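Side-chain contacts in histone-lysine N-methyltransferase family member SUVH9 (Arabidopsis thaliana, PDB 4NJ5), which plays a role in gene silencing and may bind methylated DNA and recruit RNA polymerase V to chromatin, although it lacks histone methyltransferase activity: residues Ile103-Gly108 and Asn161-Arg166; Val176-Lys181 and Gly195-Val200; Ser202-Gly207 and Gly212-Arg217. All coordinates share one frame; numbering follows the deposited sequence.

Interaction 1. Residues Ile103-Gly108 and Asn161-Arg166; sequences IDFLTG and NLAMER
Ile-103 lays the end of its longer branch against the bent side chain of Met-164, with CD1 of Ile-103 3.7 Å from CG of Met-164. The shorter branch joins in, since CG2 of Ile-103 lies 4.1 Å from SD of Met-164. With chi1 at -68° CG of Met-164 is anti to its carbonyl carbon, and the bend at chi2 (-68°) sets SD beside the isoleucine. CD1 of Ile-103 also lies 3.7 Å from OD1 of Asn-161, the two side chains crossing at about a right angle. This is a van der Waals contact: that oxygen accepts a hydrogen bond from the backbone N of Gln-142, while ND2 of Asn-161 donates to the carbonyl of Arg-156, and the two bonds together fix how the amide is turned.

Two residues further along the strand, CB of Phe-105 rests on CB of Ala-163 at 3.6 Å. The methyl reaches the root of the ring as well, 3.9 Å from CG of Phe-105, and approaches it obliquely. With only a methyl at Ala-163, the backbones come to 6.4 Å between the CA atoms of these two residues. No hydrogen bond joins the segments. The axes of strand 103-106 and helix 161-166 pass 8.6 Å apart at 68°, a mainly apolar helix-on-sheet contact within the SRA (YDG) domain, where helix 159-169 packs against the curled, mixed beta-sheet.

Interaction 2. Residues Val176-Lys181 and Gly195-Val200; sequences VIRGLK and GLFRIV
The beta hairpin formed by strands 174-180 and 190-206 is joined here by one backbone hydrogen bond and a small apolar cluster. N of Val-176 donates to O of Gly-195 over 3.0 Å; the bond is straight, with 165° at the hydrogen. Gly-195 has a positive phi, and at its backbone angles a side chain would collide with the carbonyl oxygen of the residue before it, so the backbone conformation suits a glycine. The segment axes run at 110° to each other, and the pairing of the hairpin is carried on by backbone bonds from Val-176 to Asp-194 and from Arg-178 to Val-192. Both strands belong to the curled sheet of the SRA domain, in which strand 117-124 flanks 174-180 and places Val-121 and Val-123 against Val-176.

Across the diverging backbones, CG2 of Val-176 comes within 3.4 Å of CD1 of Phe-197, and CB of Val-176 lies 3.7 Å from the same ring carbon. The CG2 methyl, anti to the carbonyl carbon of Val-176, meets the ring obliquely. At the far end of the ring, NH1 of Arg-178 lies 4.0 Å from CZ of Phe-197, with the guanidinium and ring planes 68° apart. Salt bridges from NE to Asp-194 and from NH1 to Asp-135 hold the guanidinium beside the ring.

Interaction 3. Residues Ser202-Gly207 and Gly212-Arg217; sequences SWFDVG and GVFKYR
The indole of Trp-203 carries Lys-215 over one face: CB of Lys-215 lies 3.7 Å from the centroid of the six-membered ring, 24° off its normal, a CH-pi contact displaced toward the rim. At the indole edge, NE1 of Trp-203 donates in the ring plane to OD2 of Asp-205 over 3.3 Å, approaching from above the carboxylate plane. With chi1 at 68°, CG sits between the backbone N and carbonyl carbon, and the indole lies across the neighbouring strand. On the face of Ser-202, Phe-204 and Tyr-216, CE1 of Phe-204 lies 3.6 Å from CA of Gly-212, obliquely, where a side chain would hit the ring; CE2 of Phe-214 stands at the ring's edge, 4.3 Å from CD1 of Phe-204.

Paired backbone bonds link Trp-203 with Lys-215 and Asp-205 with Val-213, setting the antiparallel register. Were Trp-203 an alanine, the aliphatic chain of Lys-215 would probably lose its aromatic cover and OD2 of Asp-205 its indole donor. That oxygen also touches CD of Lys-215 at 3.2 Å, whereas NZ is hydrogen-bonded to Thr-140. Asp-205 OD2 and Lys-215 NZ remain 4.7 Å apart, so their opposite charges probably attract without a salt bridge.

Interactions 1 and 2 are buried, whereas interaction 3 is partly so, at the turn end of hairpin 190-206/212-220. Strand 190-206 serves interactions 2 and 3: its middle diverges from 174-180, while its end pairs with 212-217, as the larger buried area (534 against 184 Å²) reflects. Helix 159-169 of interaction 1 meets both others: O of Met-164 packs on CD1 of Ile-199, and O of Asn-161 lies 2.9 Å from OH of Tyr-216, a probable hydrogen bond. Chemistry follows place: mainly apolar contacts without a hydrogen bond under the helix, one backbone bond, an aliphatic-aromatic contact and an arginine at the ring's end in interaction 2, and backbone pairing with polar and aromatic side chains in interaction 3.

Interaction 1. Residues Ile103-Gly108 and Asn161-Arg166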
ATOM      1  N   ILE A 103     -18.161  17.811  -3.977  1.00 25.82           N
ATOM      2  CA  ILE A 103     -17.454  18.948  -4.546  1.00 24.61           C
ATOM      3  C   ILE A 103     -16.640  19.703  -3.505  1.00 25.36           C
ATOM      4  O   ILE A 103     -17.170  20.129  -2.478  1.00 28.49           O
ATOM      5  CB  ILE A 103     -18.432  19.945  -5.194  1.00 27.94           C
ATOM      6  CG1 ILE A 103     -19.326  19.233  -6.211  1.00 22.36           C
ATOM      7  CG2 ILE A 103     -17.670  21.104  -5.835  1.00 22.96           C
ATOM      8  CD1 ILE A 103     -20.618  19.967  -6.492  1.00 23.30           C
ATOM      9  N   ASP A 104     -15.350  19.868  -3.775  1.00 24.20           N
ATOM     10  CA  ASP A 104     -14.534  20.796  -3.007  1.00 26.96           C
ATOM     11  C   ASP A 104     -14.252  22.030  -3.869  1.00 30.04           C
ATOM     12  O   ASP A 104     -14.068  21.920  -5.088  1.00 30.96           O
ATOM     13  CB  ASP A 104     -13.232  20.137  -2.556  1.00 26.19           C
ATOM     14  CG  ASP A 104     -12.469  20.988  -1.559  1.00 30.34           C
ATOM     15  OD1 ASP A 104     -13.087  21.905  -0.978  1.00 30.73           O
ATOM     16  OD2 ASP A 104     -11.262  20.738  -1.348  1.00 32.78           O
ATOM     17  N   PHE A 105     -14.224  23.204  -3.247  1.00 31.74           N
ATOM     18  CA  PHE A 105     -14.053  24.435  -4.012  1.00 36.89           C
ATOM     19  C   PHE A 105     -13.292  25.541  -3.277  1.00 40.39           C
ATOM     20  O   PHE A 105     -13.175  25.535  -2.053  1.00 41.09           O
ATOM     21  CB  PHE A 105     -15.402  24.958  -4.510  1.00 32.50           C
ATOM     22  CG  PHE A 105     -16.397  25.215  -3.416  1.00 37.65           C
ATOM     23  CD1 PHE A 105     -16.507  26.472  -2.848  1.00 44.74           C
ATOM     24  CD2 PHE A 105     -17.224  24.203  -2.957  1.00 39.72           C
ATOM     25  CE1 PHE A 105     -17.421  26.716  -1.842  1.00 47.26           C
ATOM     26  CE2 PHE A 105     -18.140  24.441  -1.947  1.00 43.92           C
ATOM     27  CZ  PHE A 105     -18.238  25.698  -1.391  1.00 46.24           C
ATOM     28  N   LEU A 106     -12.726  26.468  -4.007  1.00 40.20           N
ATOM     29  CA  LEU A 106     -11.924  27.521  -3.435  1.00 44.79           C
ATOM     30  C   LEU A 106     -12.580  28.868  -3.675  1.00 49.66           C
ATOM     31  O   LEU A 106     -12.804  29.252  -4.772  1.00 51.40           O
ATOM     32  CB  LEU A 106     -10.561  27.434  -4.123  1.00 44.88           C
ATOM     33  CG  LEU A 106      -9.509  28.483  -3.983  1.00 44.97           C
ATOM     34  CD1 LEU A 106      -8.971  28.414  -2.594  1.00 43.19           C
ATOM     35  CD2 LEU A 106      -8.428  28.281  -4.987  1.00 44.28           C
ATOM     36  N   THR A 107     -12.907  29.606  -2.649  1.00 80.20           N
ATOM     37  CA  THR A 107     -13.540  30.903  -2.879  1.00 85.65           C
ATOM     38  C   THR A 107     -12.697  31.990  -3.490  1.00 93.49           C
ATOM     39  O   THR A 107     -13.237  32.899  -4.088  1.00 99.08           O
ATOM     40  CB  THR A 107     -14.161  31.500  -1.652  1.00 63.88           C
ATOM     41  OG1 THR A 107     -13.153  31.611  -0.659  1.00 65.74           O
ATOM     42  CG2 THR A 107     -15.261  30.646  -1.183  1.00 60.39           C
ATOM     43  N   GLY A 108     -11.391  31.915  -3.311  1.00 78.93           N
ATOM     44  CA  GLY A 108     -10.490  32.972  -3.712  1.00 82.11           C
ATOM     45  C   GLY A 108     -10.384  33.100  -5.215  1.00 82.58           C
ATOM     46  O   GLY A 108     -11.052  32.390  -5.953  1.00 83.16           O
ATOM     47  N   ASN A 161     -22.226  23.705  -6.461  1.00 17.96           N
ATOM     48  CA  ASN A 161     -22.805  23.715  -7.800  1.00 18.32           C
ATOM     49  C   ASN A 161     -22.390  24.945  -8.605  1.00 20.74           C
ATOM     50  O   ASN A 161     -21.944  24.835  -9.759  1.00 20.22           O
ATOM     51  CB  ASN A 161     -24.330  23.620  -7.716  1.00 17.83           C
ATOM     52  CG  ASN A 161     -24.796  22.350  -7.023  1.00 17.94           C
ATOM     53  OD1 ASN A 161     -24.054  21.378  -6.928  1.00 22.03           O
ATOM     54  ND2 ASN A 161     -26.032  22.356  -6.537  1.00 22.13           N
ATOM     55  N   LEU A 162     -22.534  26.116  -7.987  1.00 34.40           N
ATOM     56  CA  LEU A 162     -22.115  27.370  -8.603  1.00 31.46           C
ATOM     57  C   LEU A 162     -20.625  27.315  -8.902  1.00 31.07           C
ATOM     58  O   LEU A 162     -20.177  27.789  -9.942  1.00 36.82           O
ATOM     59  CB  LEU A 162     -22.425  28.557  -7.688  1.00 22.41           C
ATOM     60  CG  LEU A 162     -22.069  29.959  -8.202  1.00 24.38           C
ATOM     61  CD1 LEU A 162     -22.749  30.247  -9.530  1.00 24.46           C
ATOM     62  CD2 LEU A 162     -22.433  31.022  -7.175  1.00 25.38           C
ATOM     63  N   ALA A 163     -19.864  26.720  -7.990  1.00 21.24           N
ATOM     64  CA  ALA A 163     -18.422  26.593  -8.170  1.00 21.81           C
ATOM     65  C   ALA A 163     -18.088  25.725  -9.383  1.00 21.23           C
ATOM     66  O   ALA A 163     -17.159  26.028 -10.128  1.00 22.22           O
ATOM     67  CB  ALA A 163     -17.784  26.030  -6.918  1.00 28.10           C
ATOM     68  N   MET A 164     -18.848  24.651  -9.571  1.00 20.41           N
ATOM     69  CA  MET A 164     -18.697  23.789 -10.739  1.00 21.88           C
ATOM     70  C   MET A 164     -18.957  24.597 -12.005  1.00 24.95           C
ATOM     71  O   MET A 164     -18.161  24.567 -12.948  1.00 26.98           O
ATOM     72  CB  MET A 164     -19.667  22.601 -10.672  1.00 21.75           C
ATOM     73  CG  MET A 164     -19.365  21.586  -9.579  1.00 21.87           C
ATOM     74  SD  MET A 164     -17.845  20.653  -9.864  1.00 28.60           S
ATOM     75  CE  MET A 164     -18.333  19.587 -11.220  1.00 24.98           C
ATOM     76  N   GLU A 165     -20.076  25.320 -12.012  1.00 25.31           N
ATOM     77  CA  GLU A 165     -20.437  26.190 -13.129  1.00 28.20           C
ATOM     78  C   GLU A 165     -19.306  27.154 -13.485  1.00 29.03           C
ATOM     79  O   GLU A 165     -18.923  27.296 -14.647  1.00 25.05           O
ATOM     80  CB  GLU A 165     -21.721  26.955 -12.785  1.00 47.03           C
ATOM     81  CG  GLU A 165     -21.834  28.338 -13.406  1.00 52.48           C
ATOM     82  CD  GLU A 165     -22.103  28.295 -14.894  1.00 59.89           C
ATOM     83  OE1 GLU A 165     -22.670  27.291 -15.374  1.00 59.02           O
ATOM     84  OE2 GLU A 165     -21.750  29.273 -15.583  1.00 66.26           O
ATOM     85  N   ARG A 166     -18.771  27.803 -12.463  1.00 31.00           N
ATOM     86  CA  ARG A 166     -17.702  28.765 -12.644  1.00 32.01           C
ATOM     87  C   ARG A 166     -16.432  28.107 -13.178  1.00 33.40           C
ATOM     88  O   ARG A 166     -15.732  28.681 -14.015  1.00 31.58           O
ATOM     89  CB  ARG A 166     -17.410  29.485 -11.328  1.00 34.52           C
ATOM     90  CG  ARG A 166     -17.861  30.932 -11.317  1.00 41.19           C
ATOM     91  CD  ARG A 166     -19.329  31.076 -11.695  1.00 42.91           C
ATOM     92  NE  ARG A 166     -19.597  32.388 -12.276  1.00 52.17           N
ATOM     93  CZ  ARG A 166     -19.665  32.626 -13.582  1.00 58.43           C
ATOM     94  NH1 ARG A 166     -19.506  31.634 -14.447  1.00 56.29           N
ATOM     95  NH2 ARG A 166     -19.902  33.854 -14.023  1.00 62.94           N
TER

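Interaction 2. Residues Val176-Lys181 and Gly195-Val200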
ATOM      1  N   VAL A 176     -10.125  14.781 -10.185  1.00 18.74           N
ATOM      2  CA  VAL A 176     -11.133  13.752  -9.982  1.00 18.79           C
ATOM      3  C   VAL A 176     -10.562  12.618  -9.142  1.00 23.21           C
ATOM      4  O   VAL A 176      -9.546  12.018  -9.501  1.00 25.20           O
ATOM      5  CB  VAL A 176     -11.634  13.176 -11.317  1.00 18.40           C
ATOM      6  CG1 VAL A 176     -12.422  11.892 -11.081  1.00 17.80           C
ATOM      7  CG2 VAL A 176     -12.476  14.204 -12.053  1.00 19.51           C
ATOM      8  N   ILE A 177     -11.206  12.337  -8.015  1.00 18.65           N
ATOM      9  CA  ILE A 177     -10.834  11.190  -7.202  1.00 19.24           C
ATOM     10  C   ILE A 177     -11.981  10.191  -7.201  1.00 21.03           C
ATOM     11  O   ILE A 177     -13.104  10.516  -6.799  1.00 16.29           O
ATOM     12  CB  ILE A 177     -10.500  11.571  -5.747  1.00 22.61           C
ATOM     13  CG1 ILE A 177      -9.223  12.412  -5.678  1.00 22.38           C
ATOM     14  CG2 ILE A 177     -10.333  10.308  -4.903  1.00 22.96           C
ATOM     15  CD1 ILE A 177      -9.432  13.896  -5.923  1.00 25.83           C
ATOM     16  N   ARG A 178     -11.704   8.977  -7.660  1.00 17.16           N
ATOM     17  CA  ARG A 178     -12.744   7.965  -7.734  1.00 16.28           C
ATOM     18  C   ARG A 178     -12.781   7.093  -6.485  1.00 19.78           C
ATOM     19  O   ARG A 178     -11.746   6.649  -5.989  1.00 23.73           O
ATOM     20  CB  ARG A 178     -12.617   7.125  -9.009  1.00 18.36           C
ATOM     21  CG  ARG A 178     -13.867   7.191  -9.883  1.00 21.02           C
ATOM     22  CD  ARG A 178     -13.738   6.390 -11.163  1.00 24.13           C
ATOM     23  NE  ARG A 178     -13.020   7.118 -12.205  1.00 29.53           N
ATOM     24  CZ  ARG A 178     -13.596   7.686 -13.261  1.00 27.67           C
ATOM     25  NH1 ARG A 178     -12.854   8.323 -14.156  1.00 23.33           N
ATOM     26  NH2 ARG A 178     -14.911   7.615 -13.427  1.00 26.66           N
ATOM     27  N   GLY A 179     -13.987   6.878  -5.969  1.00 19.50           N
ATOM     28  CA  GLY A 179     -14.199   6.002  -4.832  1.00 20.84           C
ATOM     29  C   GLY A 179     -14.777   4.677  -5.285  1.00 20.28           C
ATOM     30  O   GLY A 179     -15.781   4.637  -5.999  1.00 19.43           O
ATOM     31  N   LEU A 180     -14.138   3.586  -4.875  1.00 22.83           N
ATOM     32  CA  LEU A 180     -14.541   2.256  -5.322  1.00 25.59           C
ATOM     33  C   LEU A 180     -14.618   1.286  -4.147  1.00 25.61           C
ATOM     34  O   LEU A 180     -13.748   1.294  -3.272  1.00 22.74           O
ATOM     35  CB  LEU A 180     -13.542   1.711  -6.355  1.00 27.12           C
ATOM     36  CG  LEU A 180     -13.280   2.445  -7.678  1.00 34.29           C
ATOM     37  CD1 LEU A 180     -12.400   3.678  -7.494  1.00 37.20           C
ATOM     38  CD2 LEU A 180     -12.650   1.501  -8.693  1.00 35.85           C
ATOM     39  N   LYS A 181     -15.654   0.454  -4.117  1.00 20.69           N
ATOM     40  CA  LYS A 181     -15.665  -0.646  -3.166  1.00 24.68           C
ATOM     41  C   LYS A 181     -14.637  -1.641  -3.657  1.00 22.17           C
ATOM     42  O   LYS A 181     -14.869  -2.362  -4.624  1.00 22.39           O
ATOM     43  CB  LYS A 181     -17.034  -1.318  -3.060  1.00 41.97           C
ATOM     44  CG  LYS A 181     -17.010  -2.529  -2.130  1.00 49.77           C
ATOM     45  CD  LYS A 181     -18.355  -3.239  -2.041  1.00 60.24           C
ATOM     46  CE  LYS A 181     -19.358  -2.424  -1.236  1.00 66.87           C
ATOM     47  NZ  LYS A 181     -18.795  -2.015   0.084  1.00 68.38           N
ATOM     48  N   GLY A 195      -6.533  11.984 -11.957  1.00 21.90           N
ATOM     49  CA  GLY A 195      -5.972  13.119 -12.666  1.00 23.23           C
ATOM     50  C   GLY A 195      -6.920  14.282 -12.902  1.00 23.74           C
ATOM     51  O   GLY A 195      -7.841  14.531 -12.117  1.00 21.67           O
ATOM     52  N   LEU A 196      -6.692  14.990 -14.006  1.00 24.55           N
ATOM     53  CA  LEU A 196      -7.367  16.253 -14.274  1.00 24.76           C
ATOM     54  C   LEU A 196      -8.419  16.154 -15.374  1.00 25.03           C
ATOM     55  O   LEU A 196      -8.200  15.536 -16.413  1.00 34.02           O
ATOM     56  CB  LEU A 196      -6.339  17.331 -14.624  1.00 28.32           C
ATOM     57  CG  LEU A 196      -5.264  17.548 -13.557  1.00 29.27           C
ATOM     58  CD1 LEU A 196      -4.219  18.552 -14.018  1.00 30.58           C
ATOM     59  CD2 LEU A 196      -5.908  17.991 -12.249  1.00 25.07           C
ATOM     60  N   PHE A 197      -9.562  16.777 -15.124  1.00 24.10           N
ATOM     61  CA  PHE A 197     -10.676  16.801 -16.056  1.00 24.32           C
ATOM     62  C   PHE A 197     -11.112  18.250 -16.206  1.00 25.81           C
ATOM     63  O   PHE A 197     -10.846  19.073 -15.336  1.00 26.87           O
ATOM     64  CB  PHE A 197     -11.850  15.989 -15.500  1.00 23.72           C
ATOM     65  CG  PHE A 197     -11.677  14.494 -15.599  1.00 25.27           C
ATOM     66  CD1 PHE A 197     -10.694  13.837 -14.873  1.00 22.24           C
ATOM     67  CD2 PHE A 197     -12.529  13.742 -16.393  1.00 24.49           C
ATOM     68  CE1 PHE A 197     -10.554  12.462 -14.952  1.00 22.29           C
ATOM     69  CE2 PHE A 197     -12.390  12.371 -16.484  1.00 25.91           C
ATOM     70  CZ  PHE A 197     -11.402  11.727 -15.760  1.00 25.46           C
ATOM     71  N   ARG A 198     -11.783  18.569 -17.304  1.00 30.92           N
ATOM     72  CA  ARG A 198     -12.379  19.892 -17.451  1.00 31.85           C
ATOM     73  C   ARG A 198     -13.883  19.778 -17.621  1.00 30.22           C
ATOM     74  O   ARG A 198     -14.373  18.836 -18.241  1.00 29.75           O
ATOM     75  CB  ARG A 198     -11.760  20.664 -18.620  1.00 35.41           C
ATOM     76  CG  ARG A 198     -10.566  21.510 -18.217  1.00 39.51           C
ATOM     77  CD  ARG A 198     -10.189  22.516 -19.292  1.00 41.58           C
ATOM     78  NE  ARG A 198      -8.928  23.178 -18.971  1.00 42.02           N
ATOM     79  CZ  ARG A 198      -7.739  22.757 -19.390  1.00 44.10           C
ATOM     80  NH1 ARG A 198      -7.651  21.678 -20.157  1.00 47.19           N
ATOM     81  NH2 ARG A 198      -6.639  23.414 -19.048  1.00 40.44           N
ATOM     82  N   ILE A 199     -14.612  20.730 -17.049  1.00 33.29           N
ATOM     83  CA  ILE A 199     -16.061  20.755 -17.181  1.00 33.12           C
ATOM     84  C   ILE A 199     -16.392  21.472 -18.478  1.00 33.87           C
ATOM     85  O   ILE A 199     -16.075  22.648 -18.637  1.00 39.45           O
ATOM     86  CB  ILE A 199     -16.724  21.486 -15.998  1.00 31.80           C
ATOM     87  CG1 ILE A 199     -16.148  20.988 -14.670  1.00 30.74           C
ATOM     88  CG2 ILE A 199     -18.231  21.293 -16.032  1.00 31.80           C
ATOM     89  CD1 ILE A 199     -16.544  21.830 -13.480  1.00 20.91           C
ATOM     90  N   VAL A 200     -17.011  20.763 -19.414  1.00 27.47           N
ATOM     91  CA  VAL A 200     -17.220  21.316 -20.750  1.00 29.40           C
ATOM     92  C   VAL A 200     -18.685  21.594 -21.053  1.00 29.64           C
ATOM     93  O   VAL A 200     -19.013  22.136 -22.112  1.00 30.21           O
ATOM     94  CB  VAL A 200     -16.664  20.382 -21.835  1.00 45.75           C
ATOM     95  CG1 VAL A 200     -15.197  20.085 -21.569  1.00 49.02           C
ATOM     96  CG2 VAL A 200     -17.474  19.095 -21.887  1.00 46.69           C
TER

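Interaction 3. Residues Ser202-Gly207 and Gly212-Arg217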
ATOM      1  N   SER A 202     -22.838  22.066 -18.837  1.00 28.20           N
ATOM      2  CA  SER A 202     -23.657  22.013 -17.629  1.00 30.81           C
ATOM      3  C   SER A 202     -25.115  22.262 -17.976  1.00 30.18           C
ATOM      4  O   SER A 202     -25.416  22.983 -18.929  1.00 35.00           O
ATOM      5  CB  SER A 202     -23.198  23.061 -16.619  1.00 35.74           C
ATOM      6  OG  SER A 202     -23.627  24.352 -17.013  1.00 42.04           O
ATOM      7  N   TRP A 203     -26.023  21.679 -17.201  1.00 27.00           N
ATOM      8  CA  TRP A 203     -27.443  21.872 -17.461  1.00 29.59           C
ATOM      9  C   TRP A 203     -28.328  21.555 -16.262  1.00 29.52           C
ATOM     10  O   TRP A 203     -27.885  20.935 -15.294  1.00 33.22           O
ATOM     11  CB  TRP A 203     -27.883  21.049 -18.678  1.00 22.69           C
ATOM     12  CG  TRP A 203     -27.858  19.568 -18.460  1.00 29.08           C
ATOM     13  CD1 TRP A 203     -28.913  18.774 -18.117  1.00 28.82           C
ATOM     14  CD2 TRP A 203     -26.723  18.697 -18.577  1.00 28.53           C
ATOM     15  NE1 TRP A 203     -28.508  17.466 -18.012  1.00 29.51           N
ATOM     16  CE2 TRP A 203     -27.170  17.392 -18.290  1.00 30.17           C
ATOM     17  CE3 TRP A 203     -25.376  18.895 -18.896  1.00 28.10           C
ATOM     18  CZ2 TRP A 203     -26.316  16.289 -18.312  1.00 31.21           C
ATOM     19  CZ3 TRP A 203     -24.530  17.797 -18.918  1.00 28.41           C
ATOM     20  CH2 TRP A 203     -25.004  16.513 -18.628  1.00 28.38           C
ATOM     21  N   PHE A 204     -29.578  22.004 -16.338  1.00 25.38           N
ATOM     22  CA  PHE A 204     -30.601  21.685 -15.347  1.00 20.51           C
ATOM     23  C   PHE A 204     -31.248  20.372 -15.735  1.00 21.39           C
ATOM     24  O   PHE A 204     -31.545  20.153 -16.908  1.00 26.54           O
ATOM     25  CB  PHE A 204     -31.660  22.788 -15.317  1.00 21.06           C
ATOM     26  CG  PHE A 204     -32.799  22.524 -14.365  1.00 21.50           C
ATOM     27  CD1 PHE A 204     -32.645  22.727 -13.002  1.00 20.19           C
ATOM     28  CD2 PHE A 204     -34.033  22.104 -14.840  1.00 21.48           C
ATOM     29  CE1 PHE A 204     -33.691  22.499 -12.129  1.00 20.44           C
ATOM     30  CE2 PHE A 204     -35.087  21.875 -13.971  1.00 21.88           C
ATOM     31  CZ  PHE A 204     -34.915  22.073 -12.612  1.00 20.92           C
ATOM     32  N   ASP A 205     -31.464  19.496 -14.761  1.00 27.19           N
ATOM     33  CA  ASP A 205     -32.063  18.195 -15.046  1.00 29.17           C
ATOM     34  C   ASP A 205     -33.021  17.755 -13.939  1.00 26.43           C
ATOM     35  O   ASP A 205     -32.950  18.237 -12.812  1.00 29.00           O
ATOM     36  CB  ASP A 205     -30.976  17.141 -15.262  1.00 31.79           C
ATOM     37  CG  ASP A 205     -31.459  15.974 -16.100  1.00 34.47           C
ATOM     38  OD1 ASP A 205     -32.684  15.737 -16.139  1.00 33.06           O
ATOM     39  OD2 ASP A 205     -30.614  15.298 -16.722  1.00 38.92           O
ATOM     40  N   VAL A 206     -33.931  16.847 -14.271  1.00 25.98           N
ATOM     41  CA  VAL A 206     -34.919  16.377 -13.306  1.00 30.23           C
ATOM     42  C   VAL A 206     -34.852  14.866 -13.128  1.00 36.93           C
ATOM     43  O   VAL A 206     -34.767  14.115 -14.108  1.00 41.75           O
ATOM     44  CB  VAL A 206     -36.350  16.770 -13.721  1.00 27.41           C
ATOM     45  CG1 VAL A 206     -37.311  16.563 -12.563  1.00 24.75           C
ATOM     46  CG2 VAL A 206     -36.395  18.216 -14.151  1.00 22.48           C
ATOM     47  N   GLY A 207     -34.874  14.427 -11.875  1.00 53.62           N
ATOM     48  CA  GLY A 207     -34.981  13.016 -11.587  1.00 60.14           C
ATOM     49  C   GLY A 207     -36.443  12.630 -11.492  1.00 66.80           C
ATOM     50  O   GLY A 207     -37.332  13.490 -11.559  1.00 69.53           O
ATOM     51  N   GLY A 212     -35.360  19.360  -8.859  1.00 23.58           N
ATOM     52  CA  GLY A 212     -34.385  19.903  -9.782  1.00 19.71           C
ATOM     53  C   GLY A 212     -32.973  19.630  -9.301  1.00 19.06           C
ATOM     54  O   GLY A 212     -32.665  19.814  -8.125  1.00 18.59           O
ATOM     55  N   VAL A 213     -32.122  19.169 -10.210  1.00 19.09           N
ATOM     56  CA  VAL A 213     -30.709  18.957  -9.918  1.00 19.49           C
ATOM     57  C   VAL A 213     -29.865  19.588 -11.024  1.00 22.37           C
ATOM     58  O   VAL A 213     -30.374  19.909 -12.101  1.00 22.58           O
ATOM     59  CB  VAL A 213     -30.362  17.457  -9.823  1.00 23.66           C
ATOM     60  CG1 VAL A 213     -31.273  16.751  -8.817  1.00 20.63           C
ATOM     61  CG2 VAL A 213     -30.459  16.800 -11.193  1.00 26.41           C
ATOM     62  N   PHE A 214     -28.578  19.773 -10.756  1.00 17.35           N
ATOM     63  CA  PHE A 214     -27.671  20.275 -11.777  1.00 19.78           C
ATOM     64  C   PHE A 214     -26.696  19.184 -12.227  1.00 22.10           C
ATOM     65  O   PHE A 214     -26.193  18.410 -11.414  1.00 18.17           O
ATOM     66  CB  PHE A 214     -26.920  21.515 -11.281  1.00 24.12           C
ATOM     67  CG  PHE A 214     -27.817  22.682 -10.966  1.00 23.44           C
ATOM     68  CD1 PHE A 214     -28.270  22.897  -9.674  1.00 24.64           C
ATOM     69  CD2 PHE A 214     -28.212  23.562 -11.963  1.00 22.18           C
ATOM     70  CE1 PHE A 214     -29.096  23.972  -9.380  1.00 22.67           C
ATOM     71  CE2 PHE A 214     -29.038  24.638 -11.675  1.00 22.82           C
ATOM     72  CZ  PHE A 214     -29.479  24.842 -10.381  1.00 22.93           C
ATOM     73  N   LYS A 215     -26.444  19.124 -13.531  1.00 22.71           N
ATOM     74  CA  LYS A 215     -25.535  18.134 -14.090  1.00 21.81           C
ATOM     75  C   LYS A 215     -24.384  18.780 -14.860  1.00 23.41           C
ATOM     76  O   LYS A 215     -24.557  19.801 -15.528  1.00 23.29           O
ATOM     77  CB  LYS A 215     -26.296  17.152 -14.980  1.00 31.94           C
ATOM     78  CG  LYS A 215     -26.888  15.973 -14.222  1.00 39.58           C
ATOM     79  CD  LYS A 215     -27.839  15.164 -15.088  1.00 43.88           C
ATOM     80  CE  LYS A 215     -28.131  13.817 -14.456  1.00 42.24           C
ATOM     81  NZ  LYS A 215     -28.211  13.930 -12.976  1.00 40.62           N
ATOM     82  N   TYR A 216     -23.208  18.172 -14.760  1.00 23.87           N
ATOM     83  CA  TYR A 216     -22.007  18.713 -15.374  1.00 26.63           C
ATOM     84  C   TYR A 216     -21.258  17.603 -16.095  1.00 31.51           C
ATOM     85  O   TYR A 216     -21.076  16.513 -15.556  1.00 32.68           O
ATOM     86  CB  TYR A 216     -21.106  19.348 -14.312  1.00 25.12           C
ATOM     87  CG  TYR A 216     -21.825  20.287 -13.370  1.00 27.87           C
ATOM     88  CD1 TYR A 216     -21.906  21.647 -13.638  1.00 32.51           C
ATOM     89  CD2 TYR A 216     -22.423  19.813 -12.209  1.00 27.34           C
ATOM     90  CE1 TYR A 216     -22.562  22.508 -12.777  1.00 30.79           C
ATOM     91  CE2 TYR A 216     -23.082  20.665 -11.345  1.00 25.54           C
ATOM     92  CZ  TYR A 216     -23.146  22.009 -11.632  1.00 27.22           C
ATOM     93  OH  TYR A 216     -23.801  22.857 -10.770  1.00 30.62           O
ATOM     94  N   ARG A 217     -20.838  17.879 -17.322  1.00 34.52           N
ATOM     95  CA  ARG A 217     -20.097  16.903 -18.102  1.00 34.54           C
ATOM     96  C   ARG A 217     -18.602  17.153 -17.973  1.00 34.06           C
ATOM     97  O   ARG A 217     -18.104  18.214 -18.351  1.00 39.95           O
ATOM     98  CB  ARG A 217     -20.524  16.947 -19.566  1.00 38.23           C
ATOM     99  CG  ARG A 217     -19.576  16.232 -20.502  1.00 40.68           C
ATOM    100  CD  ARG A 217     -20.068  16.306 -21.932  1.00 43.88           C
ATOM    101  NE  ARG A 217     -20.635  15.036 -22.366  1.00 45.79           N
ATOM    102  CZ  ARG A 217     -19.976  14.137 -23.088  1.00 47.28           C
ATOM    103  NH1 ARG A 217     -18.729  14.377 -23.467  1.00 48.33           N
ATOM    104  NH2 ARG A 217     -20.568  13.004 -23.439  1.00 50.41           N
TER